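Local atomic coordinates of ditrans,polycis-undecaprenyl-diphosphate synthase ((2E,6E)-farnesyl-diphosphate specific) (Acinetobacter baumannii, PDB entry 6ACS), a protein that probably builds undecaprenyl diphosphate, the lipid carrier precursor for bacterial cell-wall synthesis, by adding isopentenyl units in cis to farnesyl diphosphate. Residues Pro44-Cys49 / Met129-Ala134; Glu83-Gln88 / Ser110-Leu115. One frame throughout, in Å; residues are numbered along the deposited sequence.

Contact 1 (Pro44-Cys49 / Met129-Ala134); sequences PIVEHC and MTLTIA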
ATOM      1  N   PRO B  44       6.145   4.127 -26.205  1.00 31.53           N
ATOM      2  CA  PRO B  44       6.766   5.441 -25.958  1.00 30.98           C
ATOM      3  C   PRO B  44       7.084   5.672 -24.499  1.00 31.27           C
ATOM      4  O   PRO B  44       8.061   6.369 -24.184  1.00 31.55           O
ATOM      5  CB  PRO B  44       5.704   6.438 -26.447  1.00 34.94           C
ATOM      6  CG  PRO B  44       4.783   5.649 -27.306  1.00 37.73           C
ATOM      7  CD  PRO B  44       4.802   4.258 -26.799  1.00 35.14           C
ATOM      8  N   ILE B  45       6.283   5.085 -23.601  1.00 28.86           N
ATOM      9  CA  ILE B  45       6.507   5.216 -22.164  1.00 26.82           C
ATOM     10  C   ILE B  45       7.783   4.489 -21.766  1.00 28.58           C
ATOM     11  O   ILE B  45       8.627   5.017 -21.027  1.00 26.92           O
ATOM     12  CB  ILE B  45       5.295   4.663 -21.393  1.00 29.39           C
ATOM     13  CG1 ILE B  45       4.004   5.368 -21.826  1.00 32.33           C
ATOM     14  CG2 ILE B  45       5.535   4.689 -19.870  1.00 27.27           C
ATOM     15  CD1 ILE B  45       4.021   6.817 -21.681  0.63 29.45           C
ATOM     16  N   VAL B  46       7.925   3.249 -22.242  1.00 27.22           N
ATOM     17  CA  VAL B  46       9.140   2.483 -21.996  1.00 27.46           C
ATOM     18  C   VAL B  46      10.362   3.249 -22.487  1.00 28.06           C
ATOM     19  O   VAL B  46      11.392   3.338 -21.797  1.00 29.47           O
ATOM     20  CB  VAL B  46       9.033   1.105 -22.671  1.00 30.10           C
ATOM     21  CG1 VAL B  46      10.361   0.394 -22.607  1.00 32.73           C
ATOM     22  CG2 VAL B  46       7.911   0.282 -22.027  1.00 28.09           C
ATOM     23  N   GLU B  47      10.277   3.784 -23.709  1.00 29.65           N
ATOM     24  CA  GLU B  47      11.415   4.517 -24.268  1.00 32.78           C
ATOM     25  C   GLU B  47      11.730   5.776 -23.465  1.00 29.68           C
ATOM     26  O   GLU B  47      12.906   6.124 -23.282  1.00 30.99           O
ATOM     27  CB  GLU B  47      11.162   4.853 -25.742  1.00 36.41           C
ATOM     28  CG  GLU B  47      11.015   3.568 -26.574  0.53 39.54           C
ATOM     29  CD  GLU B  47      10.558   3.793 -28.004  0.53 43.00           C
ATOM     30  OE1 GLU B  47      10.818   4.880 -28.553  0.53 45.02           O
ATOM     31  OE2 GLU B  47       9.940   2.868 -28.579  0.53 43.19           O
ATOM     32  N   HIS B  48      10.704   6.460 -22.948  1.00 26.41           N
ATOM     33  CA  HIS B  48      10.991   7.632 -22.129  1.00 27.68           C
ATOM     34  C   HIS B  48      11.679   7.228 -20.829  1.00 27.51           C
ATOM     35  O   HIS B  48      12.595   7.917 -20.354  1.00 26.95           O
ATOM     36  CB  HIS B  48       9.709   8.419 -21.844  1.00 28.81           C
ATOM     37  CG  HIS B  48       9.962   9.757 -21.220  1.00 28.21           C
ATOM     38  ND1 HIS B  48      10.569  10.790 -21.902  1.00 30.83           N
ATOM     39  CD2 HIS B  48       9.723  10.220 -19.970  1.00 28.17           C
ATOM     40  CE1 HIS B  48      10.662  11.845 -21.108  1.00 31.85           C
ATOM     41  NE2 HIS B  48      10.162  11.524 -19.929  1.00 28.60           N
ATOM     42  N   CYS B  49      11.246   6.110 -20.235  1.00 27.39           N
ATOM     43  CA  CYS B  49      11.899   5.645 -19.015  1.00 26.36           C
ATOM     44  C   CYS B  49      13.372   5.356 -19.271  1.00 23.93           C
ATOM     45  O   CYS B  49      14.232   5.719 -18.463  1.00 30.41           O
ATOM     46  CB  CYS B  49      11.187   4.404 -18.469  1.00 25.20           C
ATOM     47  SG  CYS B  49       9.571   4.795 -17.738  1.00 29.23           S
ATOM     48  N   MET B 129      17.563  -1.147 -17.774  1.00 31.99           N
ATOM     49  CA  MET B 129      16.265  -0.972 -17.133  1.00 26.51           C
ATOM     50  C   MET B 129      15.605  -2.335 -17.083  1.00 26.91           C
ATOM     51  O   MET B 129      15.909  -3.198 -17.905  1.00 30.77           O
ATOM     52  CB  MET B 129      15.376   0.021 -17.884  1.00 30.06           C
ATOM     53  CG  MET B 129      14.099   0.369 -17.140  1.00 33.88           C
ATOM     54  SD  MET B 129      13.068   1.549 -18.036  1.00 39.02           S
ATOM     55  CE  MET B 129      12.257   0.489 -19.229  1.00 36.09           C
ATOM     56  N   THR B 130      14.747  -2.538 -16.088  1.00 27.35           N
ATOM     57  CA  THR B 130      13.916  -3.729 -16.005  1.00 28.10           C
ATOM     58  C   THR B 130      12.465  -3.345 -16.256  1.00 28.44           C
ATOM     59  O   THR B 130      11.921  -2.469 -15.573  1.00 27.69           O
ATOM     60  CB  THR B 130      14.060  -4.412 -14.651  1.00 28.56           C
ATOM     61  OG1 THR B 130      15.408  -4.865 -14.507  1.00 28.85           O
ATOM     62  CG2 THR B 130      13.096  -5.598 -14.550  1.00 26.88           C
ATOM     63  N   LEU B 131      11.852  -4.000 -17.230  1.00 25.87           N
ATOM     64  CA  LEU B 131      10.428  -3.893 -17.498  1.00 25.63           C
ATOM     65  C   LEU B 131       9.750  -5.151 -16.959  1.00 23.72           C
ATOM     66  O   LEU B 131      10.047  -6.262 -17.406  1.00 25.32           O
ATOM     67  CB  LEU B 131      10.168  -3.732 -18.997  1.00 25.01           C
ATOM     68  CG  LEU B 131       8.697  -3.821 -19.442  1.00 23.39           C
ATOM     69  CD1 LEU B 131       7.885  -2.705 -18.811  1.00 25.63           C
ATOM     70  CD2 LEU B 131       8.588  -3.749 -20.961  1.00 27.66           C
ATOM     71  N   THR B 132       8.870  -4.981 -15.981  1.00 22.49           N
ATOM     72  CA  THR B 132       8.162  -6.103 -15.378  1.00 22.12           C
ATOM     73  C   THR B 132       6.695  -6.054 -15.772  1.00 24.59           C
ATOM     74  O   THR B 132       6.038  -5.014 -15.622  1.00 24.30           O
ATOM     75  CB  THR B 132       8.299  -6.085 -13.855  1.00 22.97           C
ATOM     76  OG1 THR B 132       9.689  -6.208 -13.512  1.00 25.09           O
ATOM     77  CG2 THR B 132       7.515  -7.260 -13.239  1.00 22.71           C
ATOM     78  N   ILE B 133       6.191  -7.179 -16.281  1.00 21.98           N
ATOM     79  CA  ILE B 133       4.784  -7.350 -16.628  1.00 22.73           C
ATOM     80  C   ILE B 133       4.151  -8.236 -15.565  1.00 24.55           C
ATOM     81  O   ILE B 133       4.601  -9.369 -15.324  1.00 25.20           O
ATOM     82  CB  ILE B 133       4.610  -7.967 -18.029  1.00 26.22           C
ATOM     83  CG1 ILE B 133       5.484  -7.252 -19.068  1.00 29.51           C
ATOM     84  CG2 ILE B 133       3.135  -8.019 -18.402  1.00 26.43           C
ATOM     85  CD1 ILE B 133       5.219  -5.788 -19.228  1.00 32.35           C
ATOM     86  N   ALA B 134       3.118  -7.711 -14.911  1.00 23.09           N
ATOM     87  CA  ALA B 134       2.402  -8.443 -13.874  1.00 23.95           C
ATOM     88  C   ALA B 134       1.287  -9.233 -14.543  1.00 25.41           C
ATOM     89  O   ALA B 134       0.406  -8.650 -15.180  1.00 29.47           O
ATOM     90  CB  ALA B 134       1.862  -7.480 -12.813  1.00 25.59           C
TER
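Helix segment Pro44-Cys49 runs nearly antiparallel to strand Met129-Ala134, the two axes 10.2 Å apart at an angle of 152°, the CA of Val46 lying nearest that of Leu131 and that of Cys49 nearest that of Met129. Met129 meets both Cys49 and Val46. Its CG is anti to the backbone N (chi1 -172°) and chi2 is also extended, which carries the sulfur out to the helix before the chain bends at chi3 (80°). There SD lies 3.4 Å from CB of Cys49, a close contact with the root of that side chain and not with its thiol. The bend turns the terminal methyl along the helix toward Val46, where Met129 CE is 3.9 Å from Val46 CG1. The other branch of Val46 serves the next inward-facing strand residue: its CG2 meets CD2 of Leu131 at 4.2 Å, a looser contact. The fork of Val46 thus spans two strand residues, and Ile97 and Leu57, from the strands flanking Met129-Ala134, pack on both Val46 and Leu131. This is the helix-on-sheet packing of the parallel alpha/beta fold of cis-prenyltransferases, in which helix 42-52 packs on strands 129-134, 97-102 and 56-61. On the helix side, Phe221 of helix 218-235 touches Cys49. All four touching residues are buried and approach most closely through methyl, methylene and thioether groups, so the contact is held by close apolar packing without directional polar bonds.

Contact 2 (Glu83-Gln88 / Ser110-Leu115); sequences ETIHEQ and SHLVAL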
ATOM      1  N   GLU B  83       1.721 -13.142 -28.071  1.00 43.84           N
ATOM      2  CA  GLU B  83       2.143 -12.435 -29.275  1.00 47.86           C
ATOM      3  C   GLU B  83       2.850 -11.134 -28.922  1.00 45.15           C
ATOM      4  O   GLU B  83       3.804 -10.729 -29.598  1.00 43.97           O
ATOM      5  CB  GLU B  83       0.937 -12.163 -30.174  1.00 56.14           C
ATOM      6  CG  GLU B  83       1.279 -12.050 -31.641  1.00 68.33           C
ATOM      7  CD  GLU B  83       0.710 -13.197 -32.448  1.00 77.47           C
ATOM      8  OE1 GLU B  83      -0.385 -13.689 -32.092  1.00 78.99           O
ATOM      9  OE2 GLU B  83       1.360 -13.611 -33.433  1.00 82.20           O
ATOM     10  N   THR B  84       2.395 -10.464 -27.863  1.00 43.15           N
ATOM     11  CA  THR B  84       3.018  -9.209 -27.461  1.00 48.50           C
ATOM     12  C   THR B  84       4.420  -9.436 -26.900  1.00 51.77           C
ATOM     13  O   THR B  84       5.341  -8.656 -27.178  1.00 48.56           O
ATOM     14  CB  THR B  84       2.117  -8.498 -26.453  1.00 54.76           C
ATOM     15  OG1 THR B  84       0.810  -8.324 -27.033  1.00 52.19           O
ATOM     16  CG2 THR B  84       2.699  -7.143 -26.067  1.00 55.82           C
ATOM     17  N   ILE B  85       4.605 -10.493 -26.107  1.00 40.63           N
ATOM     18  CA  ILE B  85       5.948 -10.826 -25.633  1.00 40.49           C
ATOM     19  C   ILE B  85       6.870 -11.077 -26.823  1.00 44.02           C
ATOM     20  O   ILE B  85       8.013 -10.583 -26.872  1.00 47.17           O
ATOM     21  CB  ILE B  85       5.898 -12.039 -24.684  1.00 44.01           C
ATOM     22  CG1 ILE B  85       5.094 -11.700 -23.422  1.00 39.95           C
ATOM     23  CG2 ILE B  85       7.303 -12.490 -24.323  1.00 40.45           C
ATOM     24  CD1 ILE B  85       4.830 -12.889 -22.545  1.00 44.60           C
ATOM     25  N   HIS B  86       6.385 -11.861 -27.796  1.00 46.39           N
ATOM     26  CA  HIS B  86       7.168 -12.120 -29.004  1.00 54.69           C
ATOM     27  C   HIS B  86       7.555 -10.819 -29.693  1.00 60.77           C
ATOM     28  O   HIS B  86       8.715 -10.623 -30.071  1.00 59.48           O
ATOM     29  CB  HIS B  86       6.383 -12.999 -29.979  1.00 61.34           C
ATOM     30  CG  HIS B  86       6.398 -14.457 -29.642  1.00 70.36           C
ATOM     31  ND1 HIS B  86       7.563 -15.168 -29.455  1.00 73.40           N
ATOM     32  CD2 HIS B  86       5.387 -15.346 -29.488  1.00 72.98           C
ATOM     33  CE1 HIS B  86       7.271 -16.428 -29.182  1.00 73.16           C
ATOM     34  NE2 HIS B  86       5.957 -16.564 -29.198  1.00 73.04           N
ATOM     35  N   GLU B  87       6.591  -9.905 -29.837  1.00 67.54           N
ATOM     36  CA  GLU B  87       6.836  -8.644 -30.532  1.00 76.76           C
ATOM     37  C   GLU B  87       7.806  -7.749 -29.768  1.00 72.48           C
ATOM     38  O   GLU B  87       8.545  -6.971 -30.380  1.00 73.38           O
ATOM     39  CB  GLU B  87       5.500  -7.926 -30.758  1.00 88.09           C
ATOM     40  CG  GLU B  87       5.582  -6.562 -31.432  1.00 99.10           C
ATOM     41  CD  GLU B  87       4.206  -5.965 -31.717  1.00107.30           C
ATOM     42  OE1 GLU B  87       3.194  -6.667 -31.502  1.00109.47           O
ATOM     43  OE2 GLU B  87       4.135  -4.794 -32.151  1.00109.50           O
ATOM     44  N   GLN B  88       7.831  -7.854 -28.441  1.00 66.39           N
ATOM     45  CA  GLN B  88       8.649  -6.955 -27.635  1.00 63.41           C
ATOM     46  C   GLN B  88      10.095  -7.412 -27.462  1.00 54.14           C
ATOM     47  O   GLN B  88      10.967  -6.565 -27.227  1.00 49.73           O
ATOM     48  CB  GLN B  88       8.004  -6.748 -26.261  1.00 69.23           C
ATOM     49  CG  GLN B  88       6.744  -5.889 -26.306  1.00 74.59           C
ATOM     50  CD  GLN B  88       7.033  -4.450 -26.714  1.00 78.82           C
ATOM     51  OE1 GLN B  88       8.094  -3.907 -26.403  1.00 81.04           O
ATOM     52  NE2 GLN B  88       6.095  -3.832 -27.423  1.00 80.10           N
ATOM     53  N   SER B 110       1.087 -23.805 -20.218  1.00 51.79           N
ATOM     54  CA  SER B 110       2.505 -24.152 -20.203  1.00 55.15           C
ATOM     55  C   SER B 110       3.279 -23.414 -21.289  1.00 53.91           C
ATOM     56  O   SER B 110       4.451 -23.071 -21.087  1.00 57.88           O
ATOM     57  CB  SER B 110       2.680 -25.666 -20.334  1.00 57.93           C
ATOM     58  OG  SER B 110       2.007 -26.161 -21.474  1.00 61.10           O
ATOM     59  N   HIS B 111       2.652 -23.159 -22.441  1.00 50.05           N
ATOM     60  CA  HIS B 111       3.346 -22.455 -23.516  1.00 54.81           C
ATOM     61  C   HIS B 111       3.647 -21.011 -23.120  1.00 50.55           C
ATOM     62  O   HIS B 111       4.716 -20.478 -23.448  1.00 47.54           O
ATOM     63  CB  HIS B 111       2.516 -22.498 -24.795  1.00 65.44           C
ATOM     64  CG  HIS B 111       3.249 -22.008 -26.003  1.00 78.42           C
ATOM     65  ND1 HIS B 111       4.209 -22.765 -26.645  1.00 83.32           N
ATOM     66  CD2 HIS B 111       3.180 -20.837 -26.680  1.00 80.37           C
ATOM     67  CE1 HIS B 111       4.688 -22.087 -27.671  1.00 83.70           C
ATOM     68  NE2 HIS B 111       4.084 -20.912 -27.712  1.00 82.01           N
ATOM     69  N   LEU B 112       2.716 -20.367 -22.412  1.00 48.88           N
ATOM     70  CA  LEU B 112       2.965 -19.015 -21.917  1.00 41.21           C
ATOM     71  C   LEU B 112       4.067 -19.005 -20.869  1.00 41.26           C
ATOM     72  O   LEU B 112       4.898 -18.091 -20.846  1.00 43.40           O
ATOM     73  CB  LEU B 112       1.686 -18.415 -21.333  1.00 41.53           C
ATOM     74  CG  LEU B 112       1.837 -17.044 -20.652  1.00 41.67           C
ATOM     75  CD1 LEU B 112       2.421 -15.989 -21.586  1.00 42.94           C
ATOM     76  CD2 LEU B 112       0.517 -16.579 -20.073  1.00 41.01           C
ATOM     77  N   VAL B 113       4.076 -19.999 -19.975  1.00 38.36           N
ATOM     78  CA  VAL B 113       5.128 -20.076 -18.966  1.00 39.93           C
ATOM     79  C   VAL B 113       6.490 -20.231 -19.631  1.00 38.33           C
ATOM     80  O   VAL B 113       7.462 -19.554 -19.267  1.00 38.44           O
ATOM     81  CB  VAL B 113       4.851 -21.226 -17.982  1.00 44.55           C
ATOM     82  CG1 VAL B 113       5.987 -21.327 -16.975  1.00 44.56           C
ATOM     83  CG2 VAL B 113       3.513 -21.014 -17.290  1.00 43.52           C
ATOM     84  N   ALA B 114       6.576 -21.125 -20.619  1.00 40.51           N
ATOM     85  CA  ALA B 114       7.834 -21.319 -21.334  1.00 41.98           C
ATOM     86  C   ALA B 114       8.260 -20.042 -22.047  1.00 41.19           C
ATOM     87  O   ALA B 114       9.448 -19.696 -22.058  1.00 38.26           O
ATOM     88  CB  ALA B 114       7.699 -22.479 -22.324  1.00 44.94           C
ATOM     89  N   LEU B 115       7.299 -19.319 -22.633  1.00 37.01           N
ATOM     90  CA  LEU B 115       7.633 -18.075 -23.310  1.00 37.82           C
ATOM     91  C   LEU B 115       8.132 -17.024 -22.326  1.00 37.18           C
ATOM     92  O   LEU B 115       9.076 -16.288 -22.632  1.00 38.91           O
ATOM     93  CB  LEU B 115       6.416 -17.568 -24.076  1.00 42.49           C
ATOM     94  CG  LEU B 115       6.579 -16.262 -24.853  1.00 50.02           C
ATOM     95  CD1 LEU B 115       7.782 -16.328 -25.793  1.00 53.82           C
ATOM     96  CD2 LEU B 115       5.310 -15.967 -25.623  1.00 50.45           C
TER
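Aliphatic packing joins Ile85 to Leu112 and Leu115. The two branches of Ile85 divide the work: CG2 lies against the side of Leu115, 3.9 Å from its CG, while the longer arm ends in CD1, 4.0 Å from CD1 of Leu112. Ile85 and Leu115 pass each other in opposite directions, whereas Leu112 meets Ile85 at about a right angle. With CG anti to the backbone N (chi1 180°), Leu115 extends toward helix 71-95 and lays both methyls over one face of the neighbouring imidazole. The segments belong to helices 71-95 and 110-123, nearly parallel here, their axes 11.0 Å apart at 20°; helix 71-95 connects strands 56-61 and 97-102, and helix 110-123 connects 97-102 to 129-134, two successive beta-alpha-beta units of the parallel sheet. Leu112 and Leu115 also pack on Glu82, about one turn before His86. The exposed His86 ring lies over the methyls of the buried Leu115. The CH-pi contact is made by Leu115 CD2, 4.0 Å from the ring centroid and 24° off the normal, offset toward the rim on the NE2 and CD2 side. Leu115 CD1 stands over the same face, 3.4 Å from His86 CE1.

Contact 1 lies in the interior, its centre about 9 Å from the centre of the chain, and contact 2 farther out, its centre at about 18 Å. Their own centres are about 17 Å apart, and their nearest atoms come to about 5 Å without touching. Both segments of contact 2 fall between those of contact 1 in the chain, and helix 110-123 leads into strand 129-134. Strand 97-102, which links the two helices of contact 2, also pairs with strand 129-134 of contact 1. Arg91 of helix 71-95 forms a salt bridge with Glu47 and a hydrogen bond with Gln88, joining a residue from each contact. Both contacts lie away from the predicted substrate and magnesium sites, in the framework of the fold.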